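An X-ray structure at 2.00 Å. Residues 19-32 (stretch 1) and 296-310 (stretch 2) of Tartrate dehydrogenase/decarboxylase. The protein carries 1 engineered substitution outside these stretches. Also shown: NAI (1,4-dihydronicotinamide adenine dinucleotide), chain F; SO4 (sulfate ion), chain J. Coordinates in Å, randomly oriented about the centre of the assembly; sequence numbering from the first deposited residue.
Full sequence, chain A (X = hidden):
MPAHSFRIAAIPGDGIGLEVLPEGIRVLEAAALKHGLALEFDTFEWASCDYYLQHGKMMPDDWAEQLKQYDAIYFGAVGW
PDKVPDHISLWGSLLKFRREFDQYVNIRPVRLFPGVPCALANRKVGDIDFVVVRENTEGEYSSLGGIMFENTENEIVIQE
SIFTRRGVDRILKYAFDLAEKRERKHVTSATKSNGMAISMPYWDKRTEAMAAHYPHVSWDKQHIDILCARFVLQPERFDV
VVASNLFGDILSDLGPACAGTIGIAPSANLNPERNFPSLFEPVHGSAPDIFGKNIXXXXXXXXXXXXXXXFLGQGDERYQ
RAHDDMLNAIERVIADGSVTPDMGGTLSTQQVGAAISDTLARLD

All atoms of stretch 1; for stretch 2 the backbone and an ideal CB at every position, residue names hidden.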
# COMPACT_ATOMS: atom_id res chain seq x y z
N GLU A 19 -11.93 -14.92 20.60
CA GLU A 19 -12.00 -13.99 21.72
C GLU A 19 -12.99 -12.85 21.48
O GLU A 19 -13.74 -12.48 22.38
CB GLU A 19 -10.61 -13.42 22.04
CG GLU A 19 -9.61 -14.46 22.55
CD GLU A 19 -8.21 -13.89 22.78
OE1 GLU A 19 -7.92 -12.78 22.29
OE2 GLU A 19 -7.40 -14.55 23.47
N VAL A 20 -12.99 -12.29 20.27
CA VAL A 20 -13.81 -11.10 20.00
C VAL A 20 -15.28 -11.41 19.67
O VAL A 20 -16.16 -10.61 19.99
CB VAL A 20 -13.17 -10.16 18.93
CG1 VAL A 20 -11.79 -9.68 19.39
CG2 VAL A 20 -13.09 -10.82 17.55
N LEU A 21 -15.54 -12.55 19.03
CA LEU A 21 -16.91 -12.90 18.62
C LEU A 21 -17.93 -12.91 19.77
O LEU A 21 -19.00 -12.30 19.63
CB LEU A 21 -16.97 -14.22 17.83
CG LEU A 21 -18.38 -14.59 17.35
CD1 LEU A 21 -18.76 -13.80 16.12
CD2 LEU A 21 -18.50 -16.08 17.08
N PRO A 22 -17.62 -13.59 20.89
CA PRO A 22 -18.57 -13.58 22.01
C PRO A 22 -18.88 -12.18 22.54
O PRO A 22 -19.98 -11.94 23.05
CB PRO A 22 -17.85 -14.41 23.09
CG PRO A 22 -16.92 -15.28 22.32
CD PRO A 22 -16.44 -14.42 21.20
N GLU A 23 -17.93 -11.25 22.40
CA GLU A 23 -18.17 -9.86 22.79
C GLU A 23 -19.11 -9.15 21.81
O GLU A 23 -19.95 -8.35 22.23
CB GLU A 23 -16.85 -9.08 22.94
CG GLU A 23 -15.89 -9.66 23.99
CD GLU A 23 -16.56 -10.01 25.31
OE1 GLU A 23 -16.26 -11.09 25.86
OE2 GLU A 23 -17.39 -9.22 25.80
N GLY A 24 -18.97 -9.45 20.52
CA GLY A 24 -19.90 -8.96 19.50
C GLY A 24 -21.32 -9.44 19.76
O GLY A 24 -22.26 -8.65 19.74
N ILE A 25 -21.46 -10.74 20.02
CA ILE A 25 -22.76 -11.34 20.32
C ILE A 25 -23.36 -10.74 21.60
O ILE A 25 -24.56 -10.44 21.65
CB ILE A 25 -22.67 -12.89 20.41
CG1 ILE A 25 -22.35 -13.47 19.02
CG2 ILE A 25 -23.97 -13.49 20.96
CD1 ILE A 25 -21.82 -14.89 19.03
N ARG A 26 -22.52 -10.54 22.62
CA ARG A 26 -22.94 -9.92 23.88
C ARG A 26 -23.63 -8.57 23.65
O ARG A 26 -24.74 -8.34 24.13
CB ARG A 26 -21.72 -9.74 24.80
CG ARG A 26 -22.02 -9.22 26.20
CD ARG A 26 -20.71 -8.98 26.93
NE ARG A 26 -20.87 -8.97 28.38
CZ ARG A 26 -19.87 -9.14 29.24
NH1 ARG A 26 -18.63 -9.34 28.80
NH2 ARG A 26 -20.11 -9.12 30.55
N VAL A 27 -22.97 -7.69 22.89
CA VAL A 27 -23.50 -6.35 22.61
C VAL A 27 -24.74 -6.41 21.71
O VAL A 27 -25.68 -5.62 21.90
CB VAL A 27 -22.42 -5.43 21.98
CG1 VAL A 27 -22.98 -4.03 21.71
CG2 VAL A 27 -21.19 -5.33 22.89
N LEU A 28 -24.74 -7.33 20.75
CA LEU A 28 -25.90 -7.54 19.88
C LEU A 28 -27.13 -8.01 20.66
O LEU A 28 -28.25 -7.56 20.39
CB LEU A 28 -25.59 -8.54 18.76
CG LEU A 28 -24.69 -8.09 17.60
CD1 LEU A 28 -24.31 -9.29 16.75
CD2 LEU A 28 -25.37 -7.03 16.75
N GLU A 29 -26.92 -8.91 21.61
CA GLU A 29 -28.00 -9.40 22.47
C GLU A 29 -28.55 -8.30 23.38
O GLU A 29 -29.75 -8.25 23.65
CB GLU A 29 -27.55 -10.63 23.27
CG GLU A 29 -27.50 -11.92 22.44
CD GLU A 29 -26.87 -13.10 23.18
OE1 GLU A 29 -26.06 -12.89 24.11
OE2 GLU A 29 -27.18 -14.25 22.80
N ALA A 30 -27.67 -7.42 23.85
CA ALA A 30 -28.07 -6.25 24.62
C ALA A 30 -28.86 -5.26 23.76
O ALA A 30 -29.84 -4.66 24.22
CB ALA A 30 -26.86 -5.57 25.24
N ALA A 31 -28.43 -5.09 22.51
CA ALA A 31 -29.14 -4.26 21.54
C ALA A 31 -30.50 -4.85 21.19
O ALA A 31 -31.48 -4.12 21.04
CB ALA A 31 -28.30 -4.06 20.29
N ALA A 32 -30.56 -6.18 21.06
CA ALA A 32 -31.80 -6.88 20.73
C ALA A 32 -32.84 -6.71 21.83
O ALA A 32 -34.01 -6.44 21.55
CB ALA A 32 -31.52 -8.36 20.48
N UNK A 296 -7.07 -8.52 22.87
CA UNK A 296 -7.61 -8.18 21.56
C UNK A 296 -8.75 -7.17 21.68
O UNK A 296 -9.65 -7.33 22.50
CB UNK A 296 -8.10 -9.44 20.84
N UNK A 297 -8.68 -6.12 20.87
CA UNK A 297 -9.74 -5.11 20.78
C UNK A 297 -10.98 -5.71 20.13
O UNK A 297 -10.92 -6.19 18.99
CB UNK A 297 -9.26 -3.89 19.99
N UNK A 298 -12.12 -5.73 20.86
CA UNK A 298 -13.36 -6.28 20.31
C UNK A 298 -14.22 -5.27 19.55
O UNK A 298 -15.27 -5.65 19.03
CB UNK A 298 -14.19 -6.88 21.45
N UNK A 299 -13.79 -4.00 19.48
CA UNK A 299 -14.63 -2.96 18.87
C UNK A 299 -14.91 -3.23 17.38
O UNK A 299 -16.03 -3.02 16.92
CB UNK A 299 -13.96 -1.59 19.03
N UNK A 300 -13.90 -3.70 16.65
CA UNK A 300 -14.06 -4.04 15.24
C UNK A 300 -15.18 -5.07 15.03
O UNK A 300 -16.03 -4.90 14.16
CB UNK A 300 -12.74 -4.58 14.68
N UNK A 301 -15.16 -6.12 15.85
CA UNK A 301 -16.19 -7.16 15.84
C UNK A 301 -17.57 -6.57 16.16
O UNK A 301 -18.54 -6.88 15.48
CB UNK A 301 -15.84 -8.26 16.84
N UNK A 302 -17.63 -5.73 17.19
CA UNK A 302 -18.89 -5.14 17.66
C UNK A 302 -19.49 -4.18 16.61
O UNK A 302 -20.67 -4.26 16.30
CB UNK A 302 -18.66 -4.40 18.98
N UNK A 303 -18.65 -3.29 16.08
CA UNK A 303 -19.05 -2.36 15.03
C UNK A 303 -19.55 -3.12 13.79
O UNK A 303 -20.56 -2.74 13.20
CB UNK A 303 -17.88 -1.45 14.66
N UNK A 304 -18.86 -4.21 13.42
CA UNK A 304 -19.32 -5.10 12.35
C UNK A 304 -20.74 -5.60 12.59
O UNK A 304 -21.53 -5.73 11.66
CB UNK A 304 -18.37 -6.29 12.21
N UNK A 305 -21.05 -5.89 13.86
CA UNK A 305 -22.38 -6.32 14.27
C UNK A 305 -23.42 -5.24 14.06
O UNK A 305 -24.53 -5.52 13.61
CB UNK A 305 -22.37 -6.74 15.74
N UNK A 306 -23.06 -4.00 14.40
CA UNK A 306 -23.92 -2.84 14.17
C UNK A 306 -24.23 -2.66 12.68
O UNK A 306 -25.37 -2.39 12.31
CB UNK A 306 -23.26 -1.58 14.72
N UNK A 307 -23.21 -2.83 11.83
CA UNK A 307 -23.38 -2.78 10.38
C UNK A 307 -24.33 -3.87 9.90
O UNK A 307 -25.14 -3.64 8.99
CB UNK A 307 -22.03 -2.92 9.68
N UNK A 308 -24.23 -5.05 10.51
CA UNK A 308 -25.09 -6.19 10.20
C UNK A 308 -26.57 -5.89 10.47
O UNK A 308 -27.43 -6.21 9.65
CB UNK A 308 -24.65 -7.41 11.02
N UNK A 309 -26.84 -5.26 11.61
CA UNK A 309 -28.21 -4.90 11.99
C UNK A 309 -28.76 -3.82 11.07
O UNK A 309 -29.93 -3.87 10.68
CB UNK A 309 -28.26 -4.43 13.44
N UNK A 310 -27.92 -2.85 10.73
CA UNK A 310 -28.28 -1.78 9.80
C UNK A 310 -28.69 -2.37 8.44
O UNK A 310 -29.69 -1.96 7.85
CB UNK A 310 -27.11 -0.81 9.63
PA NAI F . -3.64 -9.57 11.82
O1A NAI F . -4.70 -8.57 11.53
O2A NAI F . -4.20 -10.81 12.40
O5B NAI F . -2.59 -8.93 12.85
C5B NAI F . -1.75 -7.85 12.51
C4B NAI F . -1.30 -7.13 13.77
O4B NAI F . -2.37 -6.39 14.31
C3B NAI F . -0.83 -8.10 14.85
O3B NAI F . 0.31 -7.55 15.48
C2B NAI F . -2.00 -8.16 15.82
O2B NAI F . -1.59 -8.37 17.15
C1B NAI F . -2.69 -6.82 15.63
N9A NAI F . -4.15 -6.94 15.80
C8A NAI F . -5.04 -7.49 14.91
N7A NAI F . -6.28 -7.40 15.45
C5A NAI F . -6.19 -6.80 16.66
C6A NAI F . -7.14 -6.48 17.62
N6A NAI F . -8.43 -6.74 17.41
N1A NAI F . -6.73 -5.86 18.79
C2A NAI F . -5.40 -5.58 19.01
N3A NAI F . -4.47 -5.90 18.04
C4A NAI F . -4.85 -6.51 16.89
O3 NAI F . -2.85 -9.83 10.43
PN NAI F . -1.54 -10.73 10.19
O1N NAI F . -0.70 -10.81 11.41
O2N NAI F . -0.91 -10.21 8.96
O5D NAI F . -2.14 -12.18 9.86
C5D NAI F . -2.42 -13.13 10.87
C4D NAI F . -3.32 -14.24 10.31
O4D NAI F . -4.61 -13.73 10.05
C3D NAI F . -2.82 -14.81 8.99
O3D NAI F . -3.06 -16.20 9.02
C2D NAI F . -3.70 -14.16 7.94
O2D NAI F . -3.88 -14.98 6.80
C1D NAI F . -5.00 -13.98 8.71
N1N NAI F . -5.88 -12.89 8.24
C2N NAI F . -7.20 -13.20 8.05
C3N NAI F . -8.10 -12.22 7.63
C7N NAI F . -9.57 -12.51 7.70
O7N NAI F . -10.02 -13.73 8.27
N7N NAI F . -10.44 -11.62 7.22
C4N NAI F . -7.64 -10.93 7.41
C5N NAI F . -6.29 -10.62 7.60
C6N NAI F . -5.41 -11.62 8.03
S SO4 J . -21.40 3.74 10.65
O1 SO4 J . -20.29 3.76 9.70
O2 SO4 J . -22.64 4.03 9.94
O3 SO4 J . -21.49 2.42 11.27
O4 SO4 J . -21.18 4.76 11.67

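Position 296 directs its CB toward stretch 1, and the ideal CB already lies 3.6 Å from E19 OE1 and 4.0 Å from V20 CG1. So little room suits a small residue, alanine or serine. It is A296; a water accepts from A296 N (3.1 Å to its oxygen) and donates to E19 OE1 (2.7 Å), bridging the E19 carboxylate to the A296 backbone.

At 297 the CB points away and meets nothing of stretch 1, while the chain is about to turn into a helix. A capping residue such as asparagine, aspartate, serine or threonine would fit. N297 does this: its OD1 accepts from the backbone N of 299 at 3.0 Å. Its backbone reads the adenine of the dinucleotide, N297 N donating to NAI N1A (2.9 Å) and NAI N6A donating to N297 O (3.0 Å).

Position 298 faces stretch 1, its ideal CB 3.8 Å from E23 CB and 4.2 Å from V20 CG1. Phi of -89° and psi of -2° leave several compact residues possible, and proline is tolerated because the backbone N makes no helical bond here. P298 sets its CB 3.9 Å from E23 CB.

Positions 299 and 300 look away and sideways, and stretch 1 sets no demand on either; they are I299 and A300.

At 301 the CB points toward stretch 1, 3.8 Å from V20 CG2. A long, flexible apolar chain, methionine or leucine, could follow the groove between V20, L21 and G24. The residue is M301, as selenomethionine: CG rests 3.4 Å from V20 O and SE reaches L21 CD1 at 4.1 Å. A CB on G24 would fall 3.0 Å from M301 CG, so the glycine leaves space for this chain.

Position 302 leaves sideways near G24 and V27, where a branched aliphatic such as isoleucine or valine would suit. I302 places CG1 3.8 Å from G24 CA and CG2 3.8 Å from V27 CG1. The helices come close here, with the CA atoms of G24 and I302 4.4 Å apart.

Positions 303 and 304 are out of reach of stretch 1, which leaves the choice wide; at 303 the nearby sulfate favours a long donor such as arginine, lysine or tryptophan. W303 donates from NE1 to sulfate O3 (2.8 Å), and S304 follows.

Position 305 points toward stretch 1, but an ideal CB would sit 3.2 Å from L28 CD2 and 3.1 Å from I302 O. Glycine is the natural fit, and G305 lets L28 CD2 approach its O to 3.6 Å.

Positions 306 and 307 are unconstrained by stretch 1: A306 and L307. At 308 the CB points toward stretch 1 without reaching it; M308, also selenomethionine, stays clear.

Position 309 points toward L28 CD2, 5.1 Å from the ideal CB, a gap for leucine, isoleucine or methionine. L309 fills it, CD1 lying 3.7 Å from L28 CD2 and 4.4 Å from A31 CB. Position 310, out of reach, is E310.

Stretch 2 296-310: ANPIAMIWSGALMLE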
# COMPACT_ATOMS: atom_id res chain seq x y z
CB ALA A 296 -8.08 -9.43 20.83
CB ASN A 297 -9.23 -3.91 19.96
CG ASN A 297 -10.07 -2.66 20.13
OD1 ASN A 297 -11.24 -2.73 20.51
ND2 ASN A 297 -9.48 -1.50 19.87
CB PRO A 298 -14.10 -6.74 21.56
CG PRO A 298 -13.68 -5.76 22.62
CD PRO A 298 -12.30 -5.28 22.26
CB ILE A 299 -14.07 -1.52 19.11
CG1 ILE A 299 -14.16 -1.16 20.60
CG2 ILE A 299 -14.84 -0.50 18.27
CD1 ILE A 299 -13.49 0.15 20.98
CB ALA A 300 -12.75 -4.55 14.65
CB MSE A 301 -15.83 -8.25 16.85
CG MSE A 301 -16.71 -9.50 16.79
SE MSE A 301 -16.22 -10.66 15.30
CE MSE A 301 -17.59 -10.16 14.03
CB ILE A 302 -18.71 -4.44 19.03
CG1 ILE A 302 -18.43 -5.49 20.12
CG2 ILE A 302 -19.95 -3.63 19.40
CD1 ILE A 302 -17.68 -4.96 21.33
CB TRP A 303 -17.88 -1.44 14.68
CG TRP A 303 -18.20 -0.24 13.80
CD1 TRP A 303 -19.35 -0.00 13.09
CD2 TRP A 303 -17.33 0.86 13.52
NE1 TRP A 303 -19.25 1.18 12.41
CE2 TRP A 303 -18.02 1.73 12.65
CE3 TRP A 303 -16.03 1.20 13.92
CZ2 TRP A 303 -17.45 2.92 12.17
CZ3 TRP A 303 -15.47 2.38 13.45
CH2 TRP A 303 -16.18 3.22 12.58
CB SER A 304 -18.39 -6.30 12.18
OG SER A 304 -17.13 -5.89 11.67
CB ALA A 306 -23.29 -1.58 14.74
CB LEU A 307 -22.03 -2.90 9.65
CG LEU A 307 -20.99 -1.80 9.86
CD1 LEU A 307 -19.73 -2.11 9.07
CD2 LEU A 307 -21.53 -0.42 9.48
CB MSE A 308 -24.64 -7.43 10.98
CG MSE A 308 -25.44 -8.69 10.69
SE MSE A 308 -24.58 -10.27 11.40
CE MSE A 308 -25.88 -11.58 10.87
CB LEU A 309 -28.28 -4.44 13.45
CG LEU A 309 -27.94 -5.47 14.54
CD1 LEU A 309 -28.21 -4.87 15.92
CD2 LEU A 309 -28.72 -6.77 14.37
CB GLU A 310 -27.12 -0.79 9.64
CG GLU A 310 -27.48 0.51 8.93
CD GLU A 310 -26.31 1.48 8.85
OE1 GLU A 310 -25.20 1.05 8.48
OE2 GLU A 310 -26.51 2.67 9.15
O HOH W 1 -5.82 -11.30 22.98
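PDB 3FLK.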